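Local structure of nuclear transport factor 2 family protein (Rhodopseudomonas palustris, 3DM8) at residues Asn18-Glu23 with Gln62-Val67; Glu24-Ile29 with Gln51-Val56; Trp35-Pro40 with Pro45-Arg50. The protein is of unknown function but carries the SnoaL-like fold of the NTF2 superfamily and may act as an isomerase. All blocks are in the same frame, centred on the assembly; numbering follows the deposited sequence.

Interaction 1 (Asn18-Glu23 with Gln62-Val67)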
loop_
_atom_site.group_PDB
_atom_site.type_symbol
_atom_site.label_atom_id
_atom_site.label_comp_id
_atom_site.label_asym_id
_atom_site.label_seq_id
_atom_site.Cartn_x
_atom_site.Cartn_y
_atom_site.Cartn_z
ATOM N N ASN A 18 -13.837 15.805 -8.114
ATOM C CA ASN A 18 -13.741 17.234 -7.845
ATOM C C ASN A 18 -14.838 18.013 -8.509
ATOM O O ASN A 18 -15.431 18.941 -7.917
ATOM C CB ASN A 18 -12.354 17.789 -8.146
ATOM C CG ASN A 18 -11.480 17.795 -6.890
ATOM O OD1 ASN A 18 -11.650 16.933 -6.020
ATOM N ND2 ASN A 18 -10.591 18.776 -6.768
ATOM N N ASP A 19 -15.174 17.612 -9.725
ATOM C CA ASP A 19 -16.153 18.406 -10.518
ATOM C C ASP A 19 -17.509 17.738 -10.659
ATOM O O ASP A 19 -18.418 18.276 -11.296
ATOM C CB ASP A 19 -15.601 18.725 -11.916
ATOM C CG ASP A 19 -14.376 19.593 -11.871
ATOM O OD1 ASP A 19 -13.302 19.167 -12.334
ATOM O OD2 ASP A 19 -14.464 20.706 -11.337
ATOM N N ARG A 20 -17.627 16.564 -10.066
ATOM C CA ARG A 20 -18.823 15.722 -10.184
ATOM C C ARG A 20 -19.230 15.454 -11.623
ATOM O O ARG A 20 -20.413 15.380 -11.945
ATOM C CB ARG A 20 -20.012 16.309 -9.436
ATOM C CG ARG A 20 -19.642 16.915 -8.162
ATOM C CD ARG A 20 -18.992 15.924 -7.223
ATOM N NE ARG A 20 -19.767 14.707 -6.981
ATOM C CZ ARG A 20 -20.587 14.521 -5.938
ATOM N NH1 ARG A 20 -21.197 13.357 -5.777
ATOM N NH2 ARG A 20 -20.801 15.489 -5.071
ATOM N N GLN A 21 -18.234 15.355 -12.486
ATOM C CA GLN A 21 -18.430 15.001 -13.886
ATOM C C GLN A 21 -17.890 13.597 -14.087
ATOM O O GLN A 21 -16.690 13.399 -14.093
ATOM C CB GLN A 21 -17.664 15.966 -14.794
ATOM C CG GLN A 21 -18.168 17.389 -14.830
ATOM C CD GLN A 21 -17.098 18.374 -15.321
ATOM O OE1 GLN A 21 -15.988 17.979 -15.742
ATOM N NE2 GLN A 21 -17.408 19.656 -15.232
ATOM N N THR A 22 -18.798 12.645 -14.275
ATOM C CA THR A 22 -18.474 11.212 -14.173
ATOM C C THR A 22 -18.447 10.466 -15.489
ATOM O O THR A 22 -18.179 9.280 -15.542
ATOM C CB THR A 22 -19.436 10.476 -13.216
ATOM O OG1 THR A 22 -20.753 10.442 -13.775
ATOM C CG2 THR A 22 -19.430 11.134 -11.843
ATOM N N GLU A 23 -18.649 11.183 -16.583
ATOM C CA GLU A 23 -18.764 10.496 -17.883
ATOM C C GLU A 23 -17.470 9.790 -18.283
ATOM O O GLU A 23 -17.517 8.670 -18.794
ATOM C CB GLU A 23 -19.227 11.447 -18.984
ATOM C CG GLU A 23 -20.569 12.120 -18.681
ATOM C CD GLU A 23 -20.523 13.159 -17.508
ATOM O OE1 GLU A 23 -19.524 13.904 -17.331
ATOM O OE2 GLU A 23 -21.538 13.232 -16.764
ATOM N N GLN A 62 -19.924 8.371 -3.604
ATOM C CA GLN A 62 -19.837 8.566 -2.160
ATOM C C GLN A 62 -18.551 9.286 -1.748
ATOM O O GLN A 62 -18.550 10.168 -0.892
ATOM C CB GLN A 62 -19.909 7.233 -1.459
ATOM C CG GLN A 62 -21.227 6.557 -1.592
ATOM C CD GLN A 62 -21.173 5.152 -1.005
ATOM O OE1 GLN A 62 -20.477 4.278 -1.495
ATOM N NE2 GLN A 62 -21.899 4.947 0.066
ATOM N N ILE A 63 -17.446 8.916 -2.365
ATOM C CA ILE A 63 -16.168 9.595 -2.088
ATOM C C ILE A 63 -16.258 11.062 -2.538
ATOM O O ILE A 63 -15.834 11.950 -1.823
ATOM C CB ILE A 63 -14.936 8.916 -2.791
ATOM C CG1 ILE A 63 -14.720 7.535 -2.197
ATOM C CG2 ILE A 63 -13.702 9.783 -2.614
ATOM C CD1 ILE A 63 -13.744 6.629 -2.999
ATOM N N ALA A 64 -16.806 11.304 -3.727
ATOM C CA ALA A 64 -16.911 12.677 -4.265
ATOM C C ALA A 64 -17.709 13.576 -3.326
ATOM O O ALA A 64 -17.451 14.766 -3.173
ATOM C CB ALA A 64 -17.566 12.677 -5.634
ATOM N N ASP A 65 -18.757 12.983 -2.779
ATOM C CA ASP A 65 -19.645 13.661 -1.816
ATOM C C ASP A 65 -18.921 14.043 -0.548
ATOM O O ASP A 65 -19.212 15.078 0.048
ATOM C CB ASP A 65 -20.794 12.759 -1.383
ATOM C CG ASP A 65 -21.951 12.803 -2.318
ATOM O OD1 ASP A 65 -21.938 13.582 -3.297
ATOM O OD2 ASP A 65 -22.914 12.058 -2.060
ATOM N N SER A 66 -17.950 13.219 -0.162
ATOM C CA SER A 66 -17.307 13.276 1.160
ATOM C C SER A 66 -16.066 14.166 1.245
ATOM O O SER A 66 -15.713 14.633 2.340
ATOM C CB SER A 66 -16.879 11.889 1.620
ATOM O OG SER A 66 -18.007 11.052 1.808
ATOM N N VAL A 67 -15.382 14.315 0.122
ATOM C CA VAL A 67 -14.081 14.983 0.080
ATOM C C VAL A 67 -13.897 15.866 -1.144
ATOM O O VAL A 67 -14.520 15.687 -2.179
ATOM C CB VAL A 67 -12.895 13.983 0.137
ATOM C CG1 VAL A 67 -12.935 13.111 1.402
ATOM C CG2 VAL A 67 -12.849 13.126 -1.101
#
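R20 reaches across to D65 and meets it at about a right angle, with the guanidinium and carboxylate planes 76° apart. The guanidinium comes end-on: NH1 and NH2 of R20 both bond to one oxygen, OD1 of D65, at 2.6 and 2.8 Å. NH1 arrives from above the carboxylate plane, whereas NH2 lies nearly in line with the C-O bond of OD1, and neither bond is very straight. On the way the arginine passes over A64, whose CB sits against one face of the guanidinium, toward its rim, 3.3 Å from NE of R20. Bends at chi2 and chi3 (-60° and -54°) carry the head from the left-handed R20 backbone, at the end of helix 5-19, across to the last turn of helix 53-66. The contact thus ties the ends of two helices together at the protein surface, while A64 also packs on L17. OD2 of D65 has its own salt bridge to R61, which places this carboxylate between two arginines. Such double neutralisation probably keeps D65 ionised, and the paired charges are likely to fix the rotation of both partners.

Interaction 2 (Glu24-Ile29 with Gln51-Val56). With CE9 (dodecyl nona ethylene glycol ether), chain B.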
loop_
_atom_site.group_PDB
_atom_site.type_symbol
_atom_site.label_atom_id
_atom_site.label_comp_id
_atom_site.label_asym_id
_atom_site.label_seq_id
_atom_site.Cartn_x
_atom_site.Cartn_y
_atom_site.Cartn_z
ATOM N N GLU A 24 -16.338 10.449 -18.075
ATOM C CA GLU A 24 -15.028 9.881 -18.471
ATOM C C GLU A 24 -14.671 8.697 -17.613
ATOM O O GLU A 24 -14.093 7.742 -18.095
ATOM C CB GLU A 24 -13.869 10.888 -18.374
ATOM C CG GLU A 24 -13.793 11.906 -19.487
ATOM C CD GLU A 24 -12.585 12.872 -19.350
ATOM O OE1 GLU A 24 -12.548 13.821 -20.138
ATOM O OE2 GLU A 24 -11.680 12.675 -18.484
ATOM N N LEU A 25 -15.029 8.775 -16.337
ATOM C CA LEU A 25 -14.771 7.693 -15.422
ATOM C C LEU A 25 -15.591 6.479 -15.831
ATOM O O LEU A 25 -15.120 5.373 -15.774
ATOM C CB LEU A 25 -15.077 8.072 -13.987
ATOM C CG LEU A 25 -14.827 7.065 -12.878
ATOM C CD1 LEU A 25 -13.377 6.677 -12.856
ATOM C CD2 LEU A 25 -15.205 7.662 -11.526
ATOM N N ALA A 26 -16.842 6.703 -16.155
ATOM C CA ALA A 26 -17.734 5.602 -16.531
ATOM C C ALA A 26 -17.239 4.891 -17.783
ATOM O O ALA A 26 -17.424 3.654 -17.930
ATOM C CB ALA A 26 -19.179 6.101 -16.703
ATOM N N THR A 27 -16.592 5.641 -18.680
ATOM C CA THR A 27 -16.083 5.052 -19.922
ATOM C C THR A 27 -14.946 4.090 -19.639
ATOM O O THR A 27 -14.792 3.040 -20.271
ATOM C CB THR A 27 -15.629 6.151 -20.899
ATOM O OG1 THR A 27 -16.797 6.887 -21.264
ATOM C CG2 THR A 27 -15.013 5.584 -22.121
ATOM N N ILE A 28 -14.142 4.484 -18.675
ATOM C CA ILE A 28 -12.867 3.812 -18.388
ATOM C C ILE A 28 -12.989 2.643 -17.463
ATOM O O ILE A 28 -12.172 1.759 -17.510
ATOM C CB ILE A 28 -11.783 4.801 -17.888
ATOM C CG1 ILE A 28 -10.373 4.209 -18.076
ATOM C CG2 ILE A 28 -11.961 5.178 -16.455
ATOM C CD1 ILE A 28 -9.219 5.314 -18.030
ATOM N N ILE A 29 -14.034 2.615 -16.662
ATOM C CA ILE A 29 -14.239 1.494 -15.729
ATOM C C ILE A 29 -14.864 0.299 -16.471
ATOM O O ILE A 29 -15.900 0.451 -17.145
ATOM C CB ILE A 29 -15.151 1.910 -14.563
ATOM C CG1 ILE A 29 -14.480 2.983 -13.675
ATOM C CG2 ILE A 29 -15.472 0.698 -13.660
ATOM C CD1 ILE A 29 -13.096 2.627 -13.276
ATOM N N GLN A 51 -17.737 -5.526 -7.080
ATOM C CA GLN A 51 -17.695 -6.086 -8.422
ATOM C C GLN A 51 -18.623 -5.282 -9.317
ATOM O O GLN A 51 -19.817 -5.130 -9.026
ATOM C CB GLN A 51 -18.170 -7.538 -8.454
ATOM C CG GLN A 51 -17.577 -8.427 -7.439
ATOM C CD GLN A 51 -16.079 -8.370 -7.401
ATOM O OE1 GLN A 51 -15.383 -8.405 -8.443
ATOM N NE2 GLN A 51 -15.552 -8.289 -6.171
ATOM N N GLY A 52 -18.093 -4.933 -10.494
ATOM C CA GLY A 52 -18.862 -4.274 -11.542
ATOM C C GLY A 52 -18.802 -2.777 -11.521
ATOM O O GLY A 52 -18.689 -2.143 -10.470
ATOM N N LYS A 53 -18.942 -2.193 -12.712
ATOM C CA LYS A 53 -18.916 -0.779 -12.871
ATOM C C LYS A 53 -19.919 -0.021 -12.057
ATOM O O LYS A 53 -19.599 1.044 -11.465
ATOM C CB LYS A 53 -19.020 -0.395 -14.378
ATOM C CG LYS A 53 -19.230 1.115 -14.620
ATOM C CD LYS A 53 -18.969 1.485 -16.062
ATOM C CE LYS A 53 -20.139 1.506 -16.877
ATOM N NZ LYS A 53 -19.981 2.346 -18.163
ATOM N N ALA A 54 -21.163 -0.484 -12.019
ATOM C CA ALA A 54 -22.210 0.282 -11.262
ATOM C C ALA A 54 -21.837 0.452 -9.800
ATOM O O ALA A 54 -21.933 1.538 -9.227
ATOM C CB ALA A 54 -23.588 -0.387 -11.368
ATOM N N ALA A 55 -21.380 -0.623 -9.168
ATOM C CA ALA A 55 -21.000 -0.556 -7.742
ATOM C C ALA A 55 -19.767 0.309 -7.529
ATOM O O ALA A 55 -19.655 1.020 -6.529
ATOM C CB ALA A 55 -20.755 -1.974 -7.172
ATOM N N VAL A 56 -18.812 0.277 -8.465
ATOM C CA VAL A 56 -17.617 1.121 -8.340
ATOM C C VAL A 56 -17.962 2.596 -8.552
ATOM O O VAL A 56 -17.449 3.448 -7.843
ATOM C CB VAL A 56 -16.465 0.645 -9.263
ATOM C CG1 VAL A 56 -15.358 1.757 -9.432
ATOM C CG2 VAL A 56 -15.914 -0.779 -8.793
HETATM C C29 CE9 B . -16.492 -14.539 -4.258
HETATM C C30 CE9 B . -16.055 -13.076 -4.204
HETATM O O31 CE9 B . -15.359 -12.755 -5.407
HETATM C C32 CE9 B . -14.914 -11.404 -5.462
HETATM C C33 CE9 B . -14.132 -11.213 -6.748
HETATM O O34 CE9 B . -15.011 -11.421 -7.844
HETATM C C35 CE9 B . -14.437 -12.288 -8.808
HETATM C C36 CE9 B . -14.996 -11.958 -10.176
HETATM O O37 CE9 B . -16.044 -12.878 -10.453
HETATM C C38 CE9 B . -15.566 -14.209 -10.589
HETATM C C39 CE9 B . -16.410 -15.138 -9.734
HETATM O OXT CE9 B . -16.836 -16.222 -10.564
HETATM O O HOH W 1 -17.547 0.238 -19.051
#
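K53 comes to the peptide of A26 from above its plane: NZ of K53 donates to A26 O at 2.9 Å, 47° out of the carbonyl plane. The other flat group is the Q51 amide, at the far end of segment 51-56, where a detergent molecule, dodecyl nona ethylene glycol ether, lies over one face, with its C33 3.3 Å from NE2 of Q51 and its O34 3.1 Å from OE1 of Q51; this is packing and not a hydrogen bond. Here, in the NTF2-like alpha+beta fold, the C-terminal end of helix 23-28, where carbonyls run out of helical partners, meets the first turn of helix 53-66, with G52 as its N-cap. The carbonyl of I29, just past the first helix, may be reached through a water, but that bridge is doubtful on the I29 side and weak on the K53 side. The lysine leaves its helix with CG anti to the backbone N (chi1 171°), runs on extended, then bends at chi3, which swings CE and NZ over to A26. I29 points toward the helix, and its CG2 approaches CG1 of V56 at 4.4 Å, a looser apolar touch that continues inward where V56 packs on I33. L25 of helix 23-28 packs on L57 and C60 of helix 53-66, so the two helices also meet through apolar side chains. The aliphatic part of the lysine is used as well: CB of K53 lies 3.8 Å from CG2 of I29.

Interaction 3 (Trp35-Pro40 with Pro45-Arg50)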
loop_
_atom_site.group_PDB
_atom_site.type_symbol
_atom_site.label_atom_id
_atom_site.label_comp_id
_atom_site.label_asym_id
_atom_site.label_seq_id
_atom_site.Cartn_x
_atom_site.Cartn_y
_atom_site.Cartn_z
ATOM N N TRP A 35 -12.735 -4.870 -7.881
ATOM C CA TRP A 35 -12.250 -3.713 -7.110
ATOM C C TRP A 35 -12.186 -3.957 -5.619
ATOM O O TRP A 35 -13.062 -4.638 -5.025
ATOM C CB TRP A 35 -13.239 -2.549 -7.353
ATOM C CG TRP A 35 -13.164 -1.273 -6.545
ATOM C CD1 TRP A 35 -13.633 -1.058 -5.266
ATOM C CD2 TRP A 35 -12.793 0.007 -7.040
ATOM N NE1 TRP A 35 -13.484 0.260 -4.926
ATOM C CE2 TRP A 35 -12.980 0.939 -6.008
ATOM C CE3 TRP A 35 -12.311 0.458 -8.256
ATOM C CZ2 TRP A 35 -12.707 2.280 -6.176
ATOM C CZ3 TRP A 35 -11.974 1.765 -8.406
ATOM C CH2 TRP A 35 -12.159 2.680 -7.392
ATOM N N ALA A 36 -11.146 -3.414 -4.983
ATOM C CA ALA A 36 -11.152 -3.366 -3.485
ATOM C C ALA A 36 -10.307 -2.273 -2.938
ATOM O O ALA A 36 -9.164 -2.056 -3.348
ATOM C CB ALA A 36 -10.735 -4.761 -2.840
ATOM N N ILE A 37 -10.857 -1.585 -1.944
ATOM C CA ILE A 37 -10.066 -0.651 -1.163
ATOM C C ILE A 37 -10.115 -1.127 0.252
ATOM O O ILE A 37 -11.177 -1.264 0.789
ATOM C CB ILE A 37 -10.599 0.804 -1.186
ATOM C CG1 ILE A 37 -10.673 1.373 -2.580
ATOM C CG2 ILE A 37 -9.703 1.725 -0.290
ATOM C CD1 ILE A 37 -11.539 2.666 -2.601
ATOM N N TYR A 38 -8.957 -1.404 0.837
ATOM C CA TYR A 38 -8.926 -2.024 2.160
ATOM C C TYR A 38 -8.969 -0.952 3.231
ATOM O O TYR A 38 -8.013 -0.239 3.473
ATOM C CB TYR A 38 -7.694 -2.929 2.334
ATOM C CG TYR A 38 -7.729 -4.077 1.349
ATOM C CD1 TYR A 38 -6.920 -4.066 0.224
ATOM C CD2 TYR A 38 -8.618 -5.132 1.502
ATOM C CE1 TYR A 38 -6.954 -5.056 -0.691
ATOM C CE2 TYR A 38 -8.653 -6.161 0.555
ATOM C CZ TYR A 38 -7.810 -6.092 -0.548
ATOM O OH TYR A 38 -7.770 -7.063 -1.529
ATOM N N GLY A 39 -10.093 -0.896 3.932
ATOM C CA GLY A 39 -10.204 0.025 5.049
ATOM C C GLY A 39 -11.501 -0.169 5.805
ATOM O O GLY A 39 -12.311 -1.012 5.440
ATOM N N PRO A 40 -11.691 0.594 6.871
ATOM C CA PRO A 40 -12.734 0.274 7.839
ATOM C C PRO A 40 -14.081 0.770 7.401
ATOM O O PRO A 40 -14.361 1.967 7.457
ATOM C CB PRO A 40 -12.298 1.012 9.105
ATOM C CG PRO A 40 -11.386 2.023 8.712
ATOM C CD PRO A 40 -10.785 1.641 7.350
ATOM N N PRO A 45 -18.135 3.809 4.509
ATOM C CA PRO A 45 -18.902 2.704 3.961
ATOM C C PRO A 45 -18.561 2.404 2.506
ATOM O O PRO A 45 -18.892 1.330 1.979
ATOM C CB PRO A 45 -20.354 3.188 4.049
ATOM C CG PRO A 45 -20.349 4.348 4.910
ATOM C CD PRO A 45 -18.984 4.874 5.059
ATOM N N PHE A 46 -17.877 3.362 1.908
ATOM C CA PHE A 46 -17.453 3.250 0.525
ATOM C C PHE A 46 -16.189 2.405 0.323
ATOM O O PHE A 46 -15.813 2.080 -0.818
ATOM C CB PHE A 46 -17.341 4.620 -0.122
ATOM C CG PHE A 46 -16.539 5.599 0.651
ATOM C CD1 PHE A 46 -17.162 6.629 1.342
ATOM C CD2 PHE A 46 -15.181 5.508 0.699
ATOM C CE1 PHE A 46 -16.427 7.532 2.072
ATOM C CE2 PHE A 46 -14.436 6.454 1.396
ATOM C CZ PHE A 46 -15.085 7.458 2.087
ATOM N N PHE A 47 -15.603 1.964 1.431
ATOM C CA PHE A 47 -14.495 0.997 1.370
ATOM C C PHE A 47 -15.003 -0.428 1.136
ATOM O O PHE A 47 -16.219 -0.729 1.161
ATOM C CB PHE A 47 -13.581 1.095 2.589
ATOM C CG PHE A 47 -12.707 2.354 2.617
ATOM C CD1 PHE A 47 -12.482 3.095 1.486
ATOM C CD2 PHE A 47 -12.126 2.767 3.801
ATOM C CE1 PHE A 47 -11.697 4.243 1.540
ATOM C CE2 PHE A 47 -11.323 3.902 3.845
ATOM C CZ PHE A 47 -11.101 4.610 2.714
ATOM N N GLY A 48 -14.026 -1.307 0.937
ATOM C CA GLY A 48 -14.239 -2.680 0.709
ATOM C C GLY A 48 -14.227 -3.138 -0.719
ATOM O O GLY A 48 -13.905 -2.392 -1.645
ATOM N N ALA A 49 -14.602 -4.388 -0.891
ATOM C CA ALA A 49 -14.602 -4.980 -2.241
ATOM C C ALA A 49 -15.892 -4.671 -2.957
ATOM O O ALA A 49 -16.973 -4.635 -2.354
ATOM C CB ALA A 49 -14.413 -6.527 -2.135
ATOM N N ARG A 50 -15.776 -4.485 -4.259
ATOM C CA ARG A 50 -16.921 -4.337 -5.143
ATOM C C ARG A 50 -16.661 -5.074 -6.475
ATOM O O ARG A 50 -15.506 -5.201 -6.920
ATOM C CB ARG A 50 -17.189 -2.842 -5.459
ATOM C CG ARG A 50 -17.466 -1.886 -4.308
ATOM C CD ARG A 50 -18.719 -2.272 -3.518
ATOM N NE ARG A 50 -19.000 -1.217 -2.529
ATOM C CZ ARG A 50 -18.419 -1.133 -1.345
ATOM N NH1 ARG A 50 -17.606 -2.073 -0.954
ATOM N NH2 ARG A 50 -18.719 -0.142 -0.515
HETATM O O HOH W 2 -14.151 0.353 -2.157
#
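The carbonyl oxygen of G48 is gripped from several sides: I37 N donates to G48 O at 3.2 Å from above the carbonyl plane, a water donates to G48 O at 2.8 Å, and the CA-H of A36 makes a longer contact. The same water lies in the plane of the W35 ring, at its edge, accepting from NE1 of W35 at 2.8 Å and donating to F46 O. W35 and G48 belong to an antiparallel beta hairpin, strands 33-38 and 48-51, with W35-R50 and I37-G48 as hydrogen-bonded pairs and A36-A49 as the non-hydrogen-bonded pair between them. F47, just before strand 48-51, packs against I37 and the loop at G39, its CD1 3.6 Å from CG2 of I37 and its CD2 equally close to CA of G39, where a CB would clash with the ring. R50 bends at chi2 (-61°) to fold its guanidinium back along its own strand and over the loop before it: NH1 donates to A49 O at 3.0 Å and to F47 O at 2.9 Å, and NH2 bonds weakly to the P45 and F47 carbonyls. A leucine in its place would probably leave the F47 and A49 carbonyls without these donors and the turn before G48 less tightly held. R50 thus serves the carbonyls of F47 and A49, while the water serves F46 O and adds a second donor at G48 O.

In the fold
Helix 53-66 joins the three contacts: interaction 2 uses its first turn, interaction 1 its last, and it follows directly on strand 48-51 of interaction 3. The centres of interactions 1 and 2 are about 13 Å apart, those of 2 and 3 about 15 Å, and those of 1 and 3 about 17 Å. Interactions 2 and 3 meet where V56 CG1 packs 3.5 Å from W35 CE3. At the helix's other end I63 CG1 lies 3.6 Å from F46 CD2, linking interactions 1 and 3. The detergent touches Q51 and comes within about 6 Å of the A49 side chain, on the sheet face turned away from W35 and the helix.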